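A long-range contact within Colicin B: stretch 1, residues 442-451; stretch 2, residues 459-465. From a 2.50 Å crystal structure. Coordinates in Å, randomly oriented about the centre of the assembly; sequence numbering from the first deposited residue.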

ATOM      1  N   PRO A 442      35.505  11.924  17.797  1.00  2.00           N
ATOM      2  CA  PRO A 442      34.266  12.510  18.293  1.00  3.35           C
ATOM      3  C   PRO A 442      33.221  12.873  17.258  1.00  3.28           C
ATOM      4  O   PRO A 442      32.027  12.753  17.522  1.00  6.16           O
ATOM      5  N   LEU A 443      33.668  13.277  16.068  1.00  4.65           N
ATOM      6  CA  LEU A 443      32.749  13.606  14.996  1.00  3.71           C
ATOM      7  C   LEU A 443      32.147  12.357  14.413  1.00  2.00           C
ATOM      8  O   LEU A 443      30.926  12.318  14.281  1.00  7.95           O
ATOM      9  N   MET A 444      32.965  11.366  14.047  1.00  2.00           N
ATOM     10  CA  MET A 444      32.444  10.188  13.374  1.00  2.00           C
ATOM     11  C   MET A 444      31.650   9.300  14.304  1.00  2.00           C
ATOM     12  O   MET A 444      30.670   8.670  13.931  1.00  2.00           O
ATOM     13  N   LEU A 445      31.995   9.369  15.575  1.00  2.00           N
ATOM     14  CA  LEU A 445      31.353   8.596  16.620  1.00  4.98           C
ATOM     15  C   LEU A 445      29.972   9.116  16.992  1.00  2.44           C
ATOM     16  O   LEU A 445      29.072   8.355  17.312  1.00  5.35           O
ATOM     17  N   GLU A 446      29.778  10.419  16.952  1.00  3.10           N
ATOM     18  CA  GLU A 446      28.502  11.050  17.218  1.00  4.34           C
ATOM     19  C   GLU A 446      27.507  10.652  16.145  1.00  4.83           C
ATOM     20  O   GLU A 446      26.324  10.487  16.452  1.00  5.43           O
ATOM     21  N   VAL A 447      27.978  10.461  14.895  1.00  6.67           N
ATOM     22  CA  VAL A 447      27.092  10.135  13.775  1.00  3.25           C
ATOM     23  C   VAL A 447      26.592   8.714  13.961  1.00  4.20           C
ATOM     24  O   VAL A 447      25.396   8.453  13.802  1.00  4.95           O
ATOM     25  N   GLU A 448      27.509   7.813  14.346  1.00  4.22           N
ATOM     26  CA  GLU A 448      27.134   6.446  14.656  1.00  4.35           C
ATOM     27  C   GLU A 448      26.169   6.399  15.833  1.00  4.43           C
ATOM     28  O   GLU A 448      25.160   5.695  15.750  1.00  4.63           O
ATOM     29  N   SER A 449      26.407   7.199  16.884  1.00  2.00           N
ATOM     30  CA  SER A 449      25.505   7.325  18.018  1.00  3.04           C
ATOM     31  C   SER A 449      24.079   7.543  17.578  1.00  5.02           C
ATOM     32  O   SER A 449      23.186   6.886  18.104  1.00  6.80           O
ATOM     33  N   TRP A 450      23.870   8.409  16.576  1.00  4.55           N
ATOM     34  CA  TRP A 450      22.538   8.718  16.081  1.00  4.36           C
ATOM     35  C   TRP A 450      21.840   7.514  15.532  1.00  6.29           C
ATOM     36  O   TRP A 450      20.648   7.361  15.803  1.00  5.33           O
ATOM     37  N   VAL A 451      22.595   6.686  14.785  1.00  2.50           N
ATOM     38  CA  VAL A 451      22.034   5.470  14.221  1.00  5.49           C
ATOM     39  C   VAL A 451      21.722   4.494  15.360  1.00  8.78           C
ATOM     40  O   VAL A 451      20.557   4.117  15.540  1.00  9.98           O
ATOM     41  N   VAL A 459      18.528   9.176   7.203  1.00  2.92           N
ATOM     42  CA  VAL A 459      18.305  10.428   7.922  1.00  3.24           C
ATOM     43  C   VAL A 459      19.606  10.852   8.634  1.00  6.82           C
ATOM     44  O   VAL A 459      19.965  12.033   8.629  1.00  8.53           O
ATOM     45  N   ALA A 460      20.391   9.944   9.226  1.00  3.05           N
ATOM     46  CA  ALA A 460      21.633  10.332   9.870  1.00  2.47           C
ATOM     47  C   ALA A 460      22.690  10.782   8.881  1.00  3.39           C
ATOM     48  O   ALA A 460      23.555  11.583   9.232  1.00  5.10           O
ATOM     49  N   LEU A 461      22.644  10.279   7.645  1.00  3.10           N
ATOM     50  CA  LEU A 461      23.560  10.720   6.608  1.00  3.51           C
ATOM     51  C   LEU A 461      23.195  12.135   6.179  1.00  7.16           C
ATOM     52  O   LEU A 461      24.080  12.966   5.982  1.00  5.75           O
ATOM     53  N   SER A 462      21.897  12.436   6.043  1.00  5.80           N
ATOM     54  CA  SER A 462      21.454  13.743   5.620  1.00  4.22           C
ATOM     55  C   SER A 462      21.856  14.823   6.586  1.00  9.25           C
ATOM     56  O   SER A 462      22.657  15.655   6.188  1.00 11.26           O
ATOM     57  N   LEU A 463      21.401  14.826   7.844  1.00  7.22           N
ATOM     58  CA  LEU A 463      21.815  15.770   8.879  1.00  4.64           C
ATOM     59  C   LEU A 463      23.311  16.010   8.926  1.00  3.41           C
ATOM     60  O   LEU A 463      23.725  17.152   8.994  1.00  5.43           O
ATOM     61  N   PHE A 464      24.139  14.984   8.809  1.00  2.00           N
ATOM     62  CA  PHE A 464      25.567  15.150   8.838  1.00  2.00           C
ATOM     63  C   PHE A 464      26.073  15.855   7.612  1.00  2.64           C
ATOM     64  O   PHE A 464      26.910  16.757   7.690  1.00  5.75           O
ATOM     65  N   SER A 465      25.578  15.385   6.468  1.00  4.01           N
ATOM     66  CA  SER A 465      25.965  15.960   5.191  1.00  5.31           C
ATOM     67  C   SER A 465      25.409  17.360   5.034  1.00  3.72           C
ATOM     68  O   SER A 465      26.156  18.236   4.628  1.00  6.68           O
TER

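The most distinctive feature of this contact is a CH-pi arrangement: Leu 463 CD2 lies 3.9 Å from the centroid of the six-membered ring of Trp 450, only 16° off the ring normal, so the methyl group sits squarely over one indole face. Its closest ring atom is Trp 450 CH2, 3.8 Å from Leu 463 CD2. Leu 463 rotamers t and p (chi1 178°, chi2 60°) place the methyl there, while Trp 450 adopts chi1 m with chi2 -23°; both residues point toward the opposing helix.

The frame is a pair of helices running roughly antiparallel, at 145° between their N-to-C directions, with axes 9.7 Å apart at closest approach. The nearest CA pair is Trp 450 CA and Ala 460 CA, 6.5 Å apart. The short Ala 460 side chain points toward the first helix, its CB 3.9 Å from Trp 450 CE3 and also 3.9 Å from Val 451 CG2. At the indole edge, Trp 450 CZ3 lies 3.6 Å from Ala 460 O and 4.1 Å from Phe 464 CB.

Phe 464 (chi1 t, chi2 68°) also points toward the first helix and has the largest covered area, 96 Å². Leu 443 CD2 meets its ring edge at 3.4 Å from Phe 464 CE1; Leu 443 starts sideways, but its end comes nearer, with both chi angles off the standard wells. Val 447 (chi1 t) points toward the second helix and brings CG2 to 3.5 Å from Phe 464 CD1. Met 444 starts away, yet m, m torsions return SD to 4.3 Å from Phe 464 CZ, an oblique sulfur-aromatic approach with SD 5.3 Å from the Phe 464 ring centroid, 54° off the normal.

No hydrogen bond crosses between the stretches; the interface, 351 Å² with both sides summed, is mainly apolar packing. Three side-chain hydrogen bonds stay within their own stretch: Trp 450 NE1 makes a weak one to Glu 446 OE1 (3.1 Å, angle 134°), whereas Ser 449 OG donates to Leu 445 O (2.9 Å) and Ser 465 OG to Leu 461 O (2.8 Å), neither weak. Glu 446 OE2 is hydrogen-bonded elsewhere in the structure.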

ATOM      1  CB  PRO A 442      34.731  13.689  19.093  1.00  3.10           C
ATOM      2  CG  PRO A 442      36.150  13.913  18.622  1.00  6.47           C
ATOM      3  CD  PRO A 442      36.631  12.500  18.495  1.00  2.00           C
ATOM      4  CB  LEU A 443      33.408  14.320  13.825  1.00  4.22           C
ATOM      5  CG  LEU A 443      32.719  15.444  13.052  1.00  2.00           C
ATOM      6  CD1 LEU A 443      33.164  15.321  11.626  1.00  2.00           C
ATOM      7  CD2 LEU A 443      31.212  15.367  13.093  1.00  2.00           C
ATOM      8  CB  MET A 444      33.604   9.426  12.752  1.00  3.75           C
ATOM      9  CG  MET A 444      34.399  10.334  11.778  1.00  5.39           C
ATOM     10  SD  MET A 444      33.424  11.232  10.547  1.00  2.00           S
ATOM     11  CE  MET A 444      33.788  10.214   9.171  1.00  2.00           C
ATOM     12  CB  LEU A 445      32.313   8.603  17.808  1.00  8.12           C
ATOM     13  CG  LEU A 445      32.275   7.611  18.963  1.00  8.50           C
ATOM     14  CD1 LEU A 445      32.228   6.176  18.461  1.00  6.26           C
ATOM     15  CD2 LEU A 445      33.513   7.875  19.833  1.00  6.49           C
ATOM     16  CB  GLU A 446      28.710  12.569  17.239  1.00  3.72           C
ATOM     17  CG  GLU A 446      27.519  13.513  17.414  1.00  2.33           C
ATOM     18  CD  GLU A 446      26.781  13.488  18.740  1.00  7.86           C
ATOM     19  OE1 GLU A 446      25.568  13.704  18.712  1.00 10.70           O
ATOM     20  OE2 GLU A 446      27.400  13.274  19.790  1.00 11.44           O
ATOM     21  CB  VAL A 447      27.825  10.257  12.415  1.00  5.03           C
ATOM     22  CG1 VAL A 447      26.791  10.171  11.317  1.00  2.00           C
ATOM     23  CG2 VAL A 447      28.565  11.574  12.279  1.00  2.00           C
ATOM     24  CB  GLU A 448      28.376   5.636  14.963  1.00  8.36           C
ATOM     25  CG  GLU A 448      29.253   5.506  13.700  1.00 16.22           C
ATOM     26  CD  GLU A 448      28.837   4.555  12.554  1.00 19.79           C
ATOM     27  OE1 GLU A 448      29.634   4.412  11.627  1.00 19.40           O
ATOM     28  OE2 GLU A 448      27.761   3.942  12.571  1.00 22.11           O
ATOM     29  CB  SER A 449      25.801   8.503  18.888  1.00  2.03           C
ATOM     30  OG  SER A 449      27.115   8.450  19.396  1.00 13.98           O
ATOM     31  CB  TRP A 450      22.532   9.712  14.954  1.00  3.46           C
ATOM     32  CG  TRP A 450      23.090  11.068  15.298  1.00  3.83           C
ATOM     33  CD1 TRP A 450      23.152  11.573  16.568  1.00  2.52           C
ATOM     34  CD2 TRP A 450      23.554  11.931  14.366  1.00  4.82           C
ATOM     35  NE1 TRP A 450      23.653  12.773  16.449  1.00  2.00           N
ATOM     36  CE2 TRP A 450      23.909  13.023  15.149  1.00  4.34           C
ATOM     37  CE3 TRP A 450      23.715  11.935  12.990  1.00  4.82           C
ATOM     38  CZ2 TRP A 450      24.438  14.156  14.545  1.00  3.84           C
ATOM     39  CZ3 TRP A 450      24.243  13.069  12.398  1.00  4.62           C
ATOM     40  CH2 TRP A 450      24.603  14.169  13.168  1.00  5.52           C
ATOM     41  CB  VAL A 451      23.015   4.820  13.229  1.00  2.00           C
ATOM     42  CG1 VAL A 451      22.318   3.657  12.596  1.00  2.12           C
ATOM     43  CG2 VAL A 451      23.394   5.742  12.100  1.00  2.00           C
ATOM     44  CB  VAL A 459      17.166  10.241   8.953  1.00  2.00           C
ATOM     45  CG1 VAL A 459      16.771  11.544   9.568  1.00  2.00           C
ATOM     46  CG2 VAL A 459      15.927   9.751   8.284  1.00  2.00           C
ATOM     47  CB  ALA A 460      22.205   9.187  10.655  1.00  2.00           C
ATOM     48  CB  LEU A 461      23.480   9.868   5.367  1.00  3.84           C
ATOM     49  CG  LEU A 461      24.723   9.157   4.861  1.00  7.05           C
ATOM     50  CD1 LEU A 461      24.374   8.682   3.479  1.00  2.00           C
ATOM     51  CD2 LEU A 461      25.963  10.041   4.801  1.00  2.93           C
ATOM     52  CB  SER A 462      19.983  13.729   5.464  1.00  2.00           C
ATOM     53  OG  SER A 462      19.786  12.947   4.304  1.00  8.06           O
ATOM     54  CB  LEU A 463      21.337  15.229  10.198  1.00  2.23           C
ATOM     55  CG  LEU A 463      21.607  15.895  11.510  1.00  2.00           C
ATOM     56  CD1 LEU A 463      21.029  17.282  11.578  1.00  2.00           C
ATOM     57  CD2 LEU A 463      20.939  15.055  12.566  1.00  2.00           C
ATOM     58  CB  PHE A 464      26.214  13.812   8.921  1.00  2.00           C
ATOM     59  CG  PHE A 464      27.721  13.886   9.018  1.00  2.00           C
ATOM     60  CD1 PHE A 464      28.319  14.397  10.166  1.00  2.00           C
ATOM     61  CD2 PHE A 464      28.498  13.432   7.964  1.00  2.00           C
ATOM     62  CE1 PHE A 464      29.702  14.446  10.242  1.00  2.00           C
ATOM     63  CE2 PHE A 464      29.886  13.486   8.054  1.00  2.00           C
ATOM     64  CZ  PHE A 464      30.487  13.993   9.194  1.00  2.00           C
ATOM     65  CB  SER A 465      25.466  15.100   4.062  1.00  7.08           C
ATOM     66  OG  SER A 465      26.001  13.795   4.187  1.00  7.91           O
TER